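Local coordinates for carbonic anhydrase (Neosartorya fumigata, PDB 6LAC), which probably catalyses the reversible hydration of carbon dioxide to hydrogencarbonate, as a zinc-dependent beta-class carbonic anhydrase, at residues S35-G38 and A39-E43; C87-Y90 and G91-I94; V110-T113 and L114-T117; H144-R147 and Q148-E151; V167-K170 and A171-R174. The protein carries 1 engineered substitution. All coordinates share one frame; numbering follows the deposited sequence.

Contact 1 of 5, residues S35-G38 and A39-E43. Engineered in segment 39-43: Ala39 (natural residue Cys). With ZN (zinc ion), chain C.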
# COMPACT_ATOMS: atom_id res chain seq x y z
N SER A 35 5.67 2.54 1.79
CA SER A 35 5.90 1.16 2.27
C SER A 35 6.83 1.07 3.48
O SER A 35 6.64 0.10 4.24
CB SER A 35 6.42 0.35 1.15
OG SER A 35 5.48 0.27 0.08
N ASP A 36 7.81 1.97 3.65
CA ASP A 36 8.73 1.82 4.83
C ASP A 36 8.32 2.76 5.95
O ASP A 36 9.10 2.93 6.89
CB ASP A 36 10.20 1.93 4.44
CG ASP A 36 10.63 3.31 3.98
OD1 ASP A 36 9.90 4.31 4.23
OD2 ASP A 36 11.72 3.46 3.43
N SER A 37 7.09 3.26 6.01
CA SER A 37 6.69 4.20 7.09
C SER A 37 6.97 3.50 8.43
O SER A 37 7.48 4.14 9.34
CB SER A 37 5.30 4.65 6.89
OG SER A 37 4.92 5.58 7.88
N GLY A 38 6.58 2.25 8.60
CA GLY A 38 7.13 1.41 9.71
C GLY A 38 6.71 1.88 11.08
O GLY A 38 7.49 1.58 12.05
N ALA A 39 5.58 2.51 11.26
CA ALA A 39 5.21 3.04 12.59
C ALA A 39 3.68 3.21 12.68
O ALA A 39 2.98 2.26 12.32
CB ALA A 39 5.98 4.32 12.84
N ASP A 40 3.20 4.33 13.20
CA ASP A 40 1.75 4.50 13.50
C ASP A 40 1.21 5.67 12.69
O ASP A 40 0.42 6.48 13.20
CB ASP A 40 1.54 4.69 15.01
CG ASP A 40 2.08 3.56 15.85
OD1 ASP A 40 2.02 2.41 15.40
OD2 ASP A 40 2.51 3.85 16.96
N GLU A 41 1.60 5.81 11.41
CA GLU A 41 1.16 6.93 10.57
C GLU A 41 -0.35 7.12 10.53
O GLU A 41 -0.82 8.26 10.67
CB GLU A 41 1.68 6.66 9.17
CG GLU A 41 1.26 7.65 8.11
CD GLU A 41 1.82 7.20 6.79
OE1 GLU A 41 1.03 7.06 5.83
OE2 GLU A 41 3.04 7.08 6.70
N LEU A 42 -1.14 6.07 10.43
CA LEU A 42 -2.60 6.26 10.31
C LEU A 42 -3.22 6.75 11.62
O LEU A 42 -4.33 7.31 11.55
CB LEU A 42 -3.28 4.97 9.84
CG LEU A 42 -2.81 4.40 8.50
CD1 LEU A 42 -3.60 3.18 8.09
CD2 LEU A 42 -2.85 5.43 7.39
N GLU A 43 -2.55 6.62 12.75
CA GLU A 43 -3.06 7.21 14.01
C GLU A 43 -2.95 8.72 13.94
O GLU A 43 -3.64 9.40 14.75
CB GLU A 43 -2.33 6.58 15.21
CG GLU A 43 -2.96 5.26 15.57
CD GLU A 43 -4.34 5.52 16.15
OE1 GLU A 43 -5.28 4.81 15.76
OE2 GLU A 43 -4.49 6.49 16.97
ZN ZN C . 9.28 5.83 3.22
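Ser37 and Glu41 meet across the loop after strand 29-34, which carries part of the zinc site of this beta-class carbonic anhydrase. The contact is local and rests on one side-chain hydrogen bond. The hydroxyl of Ser37 donates to the carboxylate, with OG 2.7 Å from Glu41 OE2, and comes from above the carboxylate plane, 36° out of it. Ser37 OG lies beside its own carbonyl carbon (chi1 -178°), which sends it across the bend. The extended chain of Glu41 brings the acid back to meet it. This side is buried and tightly packed. Tyr168 lies against both side chains. The other oxygen, Glu41 OE1, forms a salt bridge with Arg56 and a hydrogen bond with Trp31, so both carboxylate oxygens are held.

The opposite character belongs to the turn itself. Gly38 has a positive phi, and Ala39 is only partly covered. Ala39 is an engineered residue. The natural cysteine has been seen in an interchain disulfide and at a second zinc site. The side chain of Asp40 points away from residues 35-38 and is exposed. Just before the turn, Asp36 joins Cys34, His89 and Cys92 on the metal, with Asp36 OD1 1.9 Å from the zinc ion.

Contact 2 of 5, residues C87-Y90 and G91-I94; sequences CGHY and GCHI. With ZN (zinc ion), chain C.
His89 and Cys92 are the two ends of one tight turn, and both bind the same zinc ion. The turn is a type II beta turn at the end of strand 83-89, and it supplies half of the metal site of the beta-class carbonic anhydrase fold. His89 NE2 is 2.1 Å from the zinc and Cys92 SG is 2.3 Å from it. Cys34 at the end of strand 29-34 and Asp36 just after it complete the four ligands.

The turn is closed by a backbone bond from Cys92 N to His89 O, 3.3 Å long with an angle of 150° at the hydrogen. Gly91 sits third in the turn with a phi of 91°, the usual place for glycine in a type II turn.

With both bound to one metal, the two side chains also touch. His89 CG lies between its own N and carbonyl carbon (chi1 67°), which turns the ring back over the turn. Cys92 CB then lies over one face of the imidazole, 3.5 Å from His89 NE2. The sulfur stands oblique to the ring, with SG 4.3 Å from the His89 ring centroid.

Tyr90 turns the other way. Its hydroxyl is hydrogen-bonded to Glu136, its ring makes a cation-pi contact with Arg132, and its carbonyl takes a weak bond from Lys170. Just past the turn, His93 N is hydrogen-bonded to Asp36 OD2, which ties a zinc ligand to this loop. Packing inside the turn is close: Cys92 CB is 3.4 Å from His89 O.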
# COMPACT_ATOMS: atom_id res chain seq x y z
N CYS A 87 0.81 11.24 2.05
CA CYS A 87 1.50 11.33 3.34
C CYS A 87 2.93 10.83 3.20
O CYS A 87 3.13 9.62 2.94
CB CYS A 87 0.80 10.52 4.37
SG CYS A 87 1.43 10.81 6.05
N GLY A 88 3.93 11.67 3.34
CA GLY A 88 5.32 11.25 3.51
C GLY A 88 5.65 11.08 4.96
O GLY A 88 4.79 11.27 5.83
N HIS A 89 6.89 10.64 5.22
CA HIS A 89 7.25 10.40 6.62
C HIS A 89 8.74 10.61 6.82
O HIS A 89 9.56 10.15 6.06
CB HIS A 89 6.78 9.00 7.07
CG HIS A 89 7.51 7.93 6.39
ND1 HIS A 89 8.55 7.20 7.00
CD2 HIS A 89 7.52 7.56 5.11
CE1 HIS A 89 9.07 6.41 6.11
NE2 HIS A 89 8.46 6.58 4.95
N TYR A 90 9.01 11.32 7.91
CA TYR A 90 10.43 11.51 8.29
C TYR A 90 11.10 10.16 8.60
O TYR A 90 10.50 9.31 9.25
CB TYR A 90 10.57 12.52 9.41
CG TYR A 90 10.04 13.90 9.06
CD1 TYR A 90 10.57 14.65 8.01
CD2 TYR A 90 9.04 14.47 9.81
CE1 TYR A 90 10.06 15.90 7.69
CE2 TYR A 90 8.52 15.72 9.50
CZ TYR A 90 9.05 16.44 8.47
OH TYR A 90 8.52 17.70 8.24
N GLY A 91 12.34 10.05 8.16
CA GLY A 91 13.13 8.82 8.32
C GLY A 91 13.01 7.87 7.16
O GLY A 91 13.59 6.77 7.20
N CYS A 92 12.19 8.19 6.16
CA CYS A 92 12.05 7.40 4.91
C CYS A 92 13.41 6.98 4.40
O CYS A 92 14.30 7.80 4.26
CB CYS A 92 11.34 8.29 3.90
SG CYS A 92 10.80 7.39 2.42
N HIS A 93 13.60 5.71 4.05
CA HIS A 93 14.84 5.21 3.44
C HIS A 93 14.78 5.37 1.94
O HIS A 93 15.81 5.44 1.24
CB HIS A 93 15.11 3.75 3.84
CG HIS A 93 15.31 3.60 5.29
ND1 HIS A 93 16.51 3.84 5.93
CD2 HIS A 93 14.44 3.28 6.26
CE1 HIS A 93 16.36 3.66 7.23
NE2 HIS A 93 15.11 3.32 7.46
N ILE A 94 13.59 5.53 1.37
CA ILE A 94 13.45 5.67 -0.09
C ILE A 94 13.70 7.13 -0.46
O ILE A 94 14.56 7.41 -1.35
CB ILE A 94 12.10 5.07 -0.54
CG1 ILE A 94 12.05 3.56 -0.30
CG2 ILE A 94 11.82 5.42 -1.98
CD1 ILE A 94 10.67 3.00 -0.37
ZN ZN C . 9.28 5.83 3.22

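Contact 3 of 5, residues V110-T113 and L114-T117; sequences VLDT and LRST
Thr113 O accepts two bonds from Thr117 in the last turn of helix 107-117. The backbone N of Thr117 is 2.8 Å from Thr113 O, and Thr117 OG1 is 2.7 Å from the same oxygen. The two donors reach it from opposite faces of the carbonyl plane. The side-chain bond thus doubles the normal alpha-helical i to i+4 bond. Leu114, Arg115 and Ser116 make the same backbone bonds to Val110, Leu111 and Asp112. Ser116 OG is 3.2 Å from both Asp112 O and Thr113 O, and its single proton could serve either.

Next comes an i to i+3 salt bridge. Arg115 NH2 is 3.3 Å from Asp112 OD1, and the N-H points almost straight at it (171°). The oxygen lies at the guanidinium edge, in its plane, but the nitrogen stands above the carboxylate plane. The two flat groups are 58° apart. A bend at chi3 (-90°) folds the arginine back along the helix. Its guanidinium lies with one face over Leu111, and Arg115 NH2 is 3.4 Å from Leu111 CB. The other end nitrogen, NH1, is held by the carbonyl of Gly97 in the preceding loop.

Apolar packing lies on the buried side. Leu111 CD2 touches Leu114 CD1 at 3.9 Å. Leu114 also rests on Leu134, Asn138 and Glu141 of helix 127-148, while Leu111 packs on Met61 and Leu103. Within the helix turn, Leu114 CG sits 3.6 Å from Val110 O.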
# COMPACT_ATOMS: atom_id res chain seq x y z
N VAL A 110 12.33 10.12 -10.40
CA VAL A 110 11.62 11.16 -9.61
C VAL A 110 12.56 11.75 -8.56
O VAL A 110 12.65 12.97 -8.43
CB VAL A 110 10.37 10.57 -8.96
CG1 VAL A 110 9.76 11.53 -7.93
CG2 VAL A 110 9.41 10.18 -10.06
N LEU A 111 13.26 10.89 -7.83
CA LEU A 111 14.16 11.38 -6.76
C LEU A 111 15.37 12.10 -7.39
O LEU A 111 15.81 13.09 -6.80
CB LEU A 111 14.58 10.20 -5.88
CG LEU A 111 13.45 9.64 -5.03
CD1 LEU A 111 13.91 8.42 -4.28
CD2 LEU A 111 12.89 10.65 -4.05
N ASP A 112 15.89 11.62 -8.52
CA ASP A 112 17.01 12.32 -9.19
C ASP A 112 16.52 13.72 -9.53
O ASP A 112 17.27 14.71 -9.29
CB ASP A 112 17.58 11.49 -10.34
CG ASP A 112 18.47 10.33 -9.91
OD1 ASP A 112 18.94 10.31 -8.74
OD2 ASP A 112 18.69 9.44 -10.74
N THR A 113 15.36 13.84 -10.17
CA THR A 113 14.81 15.14 -10.51
C THR A 113 14.55 16.02 -9.28
O THR A 113 14.80 17.22 -9.36
CB THR A 113 13.55 14.98 -11.34
OG1 THR A 113 14.01 14.53 -12.61
CG2 THR A 113 12.77 16.26 -11.48
N LEU A 114 14.04 15.49 -8.16
CA LEU A 114 13.90 16.31 -6.94
C LEU A 114 15.26 16.87 -6.57
O LEU A 114 15.35 18.03 -6.20
CB LEU A 114 13.40 15.50 -5.75
CG LEU A 114 11.92 15.24 -5.70
CD1 LEU A 114 11.66 14.34 -4.49
CD2 LEU A 114 11.14 16.54 -5.62
N ARG A 115 16.25 15.99 -6.49
CA ARG A 115 17.58 16.39 -6.00
C ARG A 115 18.16 17.47 -6.91
O ARG A 115 18.82 18.35 -6.40
CB ARG A 115 18.49 15.16 -5.87
CG ARG A 115 18.08 14.23 -4.74
CD ARG A 115 19.06 13.17 -4.28
NE ARG A 115 18.78 12.00 -5.07
CZ ARG A 115 18.25 10.83 -4.71
NH1 ARG A 115 18.01 10.56 -3.42
NH2 ARG A 115 17.98 9.89 -5.62
N SER A 116 18.00 17.35 -8.24
CA SER A 116 18.58 18.35 -9.18
C SER A 116 17.75 19.64 -9.15
O SER A 116 18.34 20.73 -9.06
CB SER A 116 18.72 17.79 -10.57
OG SER A 116 17.48 17.37 -11.11
N THR A 117 16.42 19.55 -9.19
CA THR A 117 15.52 20.73 -9.17
C THR A 117 15.80 21.53 -7.89
O THR A 117 15.88 22.78 -7.96
CB THR A 117 14.06 20.30 -9.30
OG1 THR A 117 13.95 19.55 -10.51
CG2 THR A 117 13.09 21.46 -9.25

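Contact 4 of 5, residues H144-R147 and Q148-E151; sequences HSLR and QSAE
Ser149 is hydrogen-bonded twice to Leu146 where two helices join. Ser149 OG donates to Leu146 O over 2.8 Å and lies in the carbonyl plane. Ser149 N reaches the same oxygen at 3.2 Å, from well above that plane (67° out of it). One carbonyl is therefore gripped twice by one residue. Gln148 N bonds to Ser145 O at 3.1 Å, also from above the carbonyl plane. The longer bonds of the regular helix are weak here: Gln148 N to His144 O, and Ser149 N to Ser145 O. Bonding has passed from the i+4 to the i+3 pattern, as at a helix end that is tightening before it stops.

Capping is the second kind. Ser149 is the N-cap of helix 150-157, and its OG accepts the backbone N-H of Ala152. The same hydroxyl is thus donor to the helix that ends and acceptor for the helix that begins. Its chi1 of 73° sets OG between its own N and carbonyl carbon, where it can do both.

The third kind is a CH-pi contact at the exposed surface. Gln148 CG lies over the face of the His144 ring, 4.2 Å from the ring centroid and 23° off its normal. The modelled position of the glutamine amide against this ring is too close and is doubtful.

On the inner side, Leu146 packs on Ile84 and Ile86 of strand 83-89 and on Leu72 of helix 66-77. Ser149 also touches Leu72. Arg147 NH2 is hydrogen-bonded to the carbonyl O of Ile163 on strand 162-169.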
# COMPACT_ATOMS: atom_id res chain seq x y z
N HIS A 144 1.48 17.94 -6.58
CA HIS A 144 1.35 18.78 -7.80
C HIS A 144 1.21 17.88 -9.01
O HIS A 144 0.33 18.08 -9.87
CB HIS A 144 2.57 19.69 -7.93
CG HIS A 144 2.62 20.39 -9.24
ND1 HIS A 144 1.75 21.43 -9.52
CD2 HIS A 144 3.34 20.15 -10.36
CE1 HIS A 144 1.96 21.85 -10.76
NE2 HIS A 144 2.93 21.08 -11.30
N SER A 145 2.00 16.84 -9.11
CA SER A 145 1.99 15.89 -10.23
C SER A 145 0.63 15.22 -10.31
O SER A 145 0.05 15.12 -11.42
CB SER A 145 3.08 14.87 -10.11
OG SER A 145 2.97 13.93 -11.15
N LEU A 146 0.07 14.79 -9.17
CA LEU A 146 -1.21 14.08 -9.18
C LEU A 146 -2.33 15.04 -9.61
O LEU A 146 -3.23 14.61 -10.34
CB LEU A 146 -1.47 13.43 -7.83
CG LEU A 146 -2.59 12.42 -7.86
CD1 LEU A 146 -2.33 11.30 -8.86
CD2 LEU A 146 -2.80 11.87 -6.44
N ARG A 147 -2.28 16.30 -9.25
CA ARG A 147 -3.33 17.27 -9.70
C ARG A 147 -3.27 17.44 -11.23
O ARG A 147 -4.30 17.79 -11.86
CB ARG A 147 -3.12 18.62 -9.04
CG ARG A 147 -3.38 18.66 -7.56
CD ARG A 147 -3.40 20.09 -7.03
NE ARG A 147 -3.63 20.15 -5.62
CZ ARG A 147 -2.86 20.72 -4.73
NH1 ARG A 147 -1.81 21.44 -5.13
NH2 ARG A 147 -3.15 20.68 -3.47
N GLN A 148 -2.13 17.23 -11.85
CA GLN A 148 -1.99 17.50 -13.31
C GLN A 148 -2.44 16.27 -14.09
O GLN A 148 -2.66 16.31 -15.34
CB GLN A 148 -0.56 17.98 -13.54
CG GLN A 148 -0.37 19.33 -12.87
CD GLN A 148 0.84 19.98 -13.48
OE1 GLN A 148 1.97 19.75 -13.04
NE2 GLN A 148 0.61 20.72 -14.56
N SER A 149 -2.64 15.15 -13.43
CA SER A 149 -3.20 13.97 -14.12
C SER A 149 -4.55 14.32 -14.75
O SER A 149 -5.32 15.12 -14.17
CB SER A 149 -3.30 12.80 -13.18
OG SER A 149 -4.36 12.97 -12.24
N ALA A 150 -4.89 13.74 -15.89
CA ALA A 150 -6.13 14.08 -16.62
C ALA A 150 -7.34 13.81 -15.72
O ALA A 150 -8.26 14.64 -15.66
CB ALA A 150 -6.24 13.32 -17.92
N GLU A 151 -7.33 12.70 -15.00
CA GLU A 151 -8.48 12.26 -14.19
C GLU A 151 -8.63 13.24 -13.03
O GLU A 151 -9.78 13.68 -12.73
CB GLU A 151 -8.26 10.83 -13.67
CG GLU A 151 -7.82 9.85 -14.75
CD GLU A 151 -6.32 9.57 -14.81
OE1 GLU A 151 -5.96 8.38 -15.01
OE2 GLU A 151 -5.53 10.51 -14.69

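Contact 5 of 5, residues V167-K170 and A171-R174; sequences VYDK and ATKR
Asp169 holds its carboxylate beside its own carbonyl carbon (chi1 -171°), which carries the acid over the turn toward Ala171 and Thr172. Thr172 has OG1 between its N and carbonyl carbon (chi1 64°), so the hydroxyl faces back and stands 3.3 Å from Asp169 CB. The two side chains cross at about a right angle.

Asp169 OD1 then takes two backbone N-H groups. Ala171 N, 2.8 Å from Asp169 OD1, approaches nearly along the C-O axis and makes an Asx turn. Thr172 N, at 3.2 Å from the same oxygen, comes from above the carboxylate plane, 70° out of it. Asp169 OD2 forms a salt bridge with Arg132, so both oxygens of this buried acid are engaged. Thr172 OG1 and the hydroxyl of Tyr176 are hydrogen-bonded.

These bonds shape the loop of the antiparallel hairpin between strands 162-169 and 174-178. Asp169 and Arg174 are a hydrogen-bonded pair. Asp169 N is 2.9 Å from Arg174 O in a nearly straight bond, and Arg174 N returns to Asp169 O at 3.3 Å. Lys173 also faces Asp169, which makes a G1 beta bulge. Its N adds a weak bond to Asp169 O.

Tyr168 is also buried, and its OH is hydrogen-bonded to the backbone N of Asp40. The backbone N of Lys170 sits over the centre of the Tyr168 ring, 3.9 Å above its plane. The ring atom Tyr168 CD1 approaches Arg174 O at 3.7 Å, obliquely to the ring.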
# COMPACT_ATOMS: atom_id res chain seq x y z
N VAL A 167 3.16 15.36 6.11
CA VAL A 167 4.30 14.52 6.57
C VAL A 167 4.06 14.06 7.98
O VAL A 167 3.64 14.85 8.84
CB VAL A 167 5.61 15.25 6.46
CG1 VAL A 167 6.76 14.34 6.78
CG2 VAL A 167 5.79 15.93 5.14
N TYR A 168 4.29 12.79 8.22
CA TYR A 168 4.15 12.16 9.53
C TYR A 168 5.52 12.06 10.17
O TYR A 168 6.48 11.63 9.56
CB TYR A 168 3.55 10.80 9.33
CG TYR A 168 3.68 9.87 10.50
CD1 TYR A 168 3.12 10.14 11.72
CD2 TYR A 168 4.34 8.65 10.34
CE1 TYR A 168 3.28 9.26 12.80
CE2 TYR A 168 4.47 7.73 11.37
CZ TYR A 168 3.95 8.07 12.60
OH TYR A 168 4.06 7.15 13.65
N ASP A 169 5.56 12.46 11.45
CA ASP A 169 6.80 12.39 12.27
C ASP A 169 6.60 11.38 13.41
O ASP A 169 5.83 11.69 14.35
CB ASP A 169 7.07 13.78 12.84
CG ASP A 169 8.41 13.90 13.53
OD1 ASP A 169 8.84 12.89 14.14
OD2 ASP A 169 9.02 14.99 13.41
N LYS A 170 7.22 10.21 13.30
CA LYS A 170 7.02 9.13 14.29
C LYS A 170 7.68 9.52 15.62
O LYS A 170 7.38 8.84 16.58
CB LYS A 170 7.48 7.79 13.75
CG LYS A 170 8.95 7.67 13.47
CD LYS A 170 9.34 6.30 13.01
CE LYS A 170 10.77 6.17 12.53
NZ LYS A 170 11.04 6.92 11.29
N ALA A 171 8.52 10.54 15.65
CA ALA A 171 9.21 10.95 16.90
C ALA A 171 8.28 11.87 17.73
O ALA A 171 8.13 11.61 18.96
CB ALA A 171 10.57 11.53 16.59
N THR A 172 7.65 12.88 17.13
CA THR A 172 6.63 13.76 17.77
C THR A 172 5.24 13.11 17.76
O THR A 172 4.30 13.68 18.36
CB THR A 172 6.62 15.14 17.11
OG1 THR A 172 6.21 14.96 15.75
CG2 THR A 172 7.97 15.83 17.13
N LYS A 173 5.07 11.96 17.08
CA LYS A 173 3.78 11.24 16.98
C LYS A 173 2.68 12.19 16.48
O LYS A 173 1.54 12.22 17.02
CB LYS A 173 3.52 10.56 18.32
CG LYS A 173 4.64 9.61 18.75
CD LYS A 173 4.25 8.68 19.88
CE LYS A 173 5.33 7.71 20.30
NZ LYS A 173 4.73 6.50 20.92
N ARG A 174 3.01 12.96 15.45
CA ARG A 174 2.13 14.02 14.89
C ARG A 174 2.25 14.02 13.37
O ARG A 174 3.32 13.70 12.86
CB ARG A 174 2.53 15.43 15.36
CG ARG A 174 2.12 15.81 16.78
CD ARG A 174 1.59 17.24 16.78
NE ARG A 174 1.88 18.01 17.99
CZ ARG A 174 1.37 19.21 18.26
NH1 ARG A 174 0.54 19.79 17.41
NH2 ARG A 174 1.69 19.83 19.38

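From the N terminus the five contacts follow in series. Each is local, and none encloses or crosses another. Contact 1 bends the loop after strand 29-34. Contact 2 closes the turn after strand 83-89. They meet at the zinc ion, and both touch the second subunit. Contact 3 ends helix 107-117, and its Leu111 packs against the carbonyl of Ile94 of contact 2. Contact 4 joins helix 127-148 to helix 150-157 and lies on the opposite side of the chain's centre from contacts 1, 2 and 5. Contact 5 closes the last hairpin. Its strand 162-169 pairs with strand 83-89 of contact 2, and its Tyr168 also packs on the loop of contact 1.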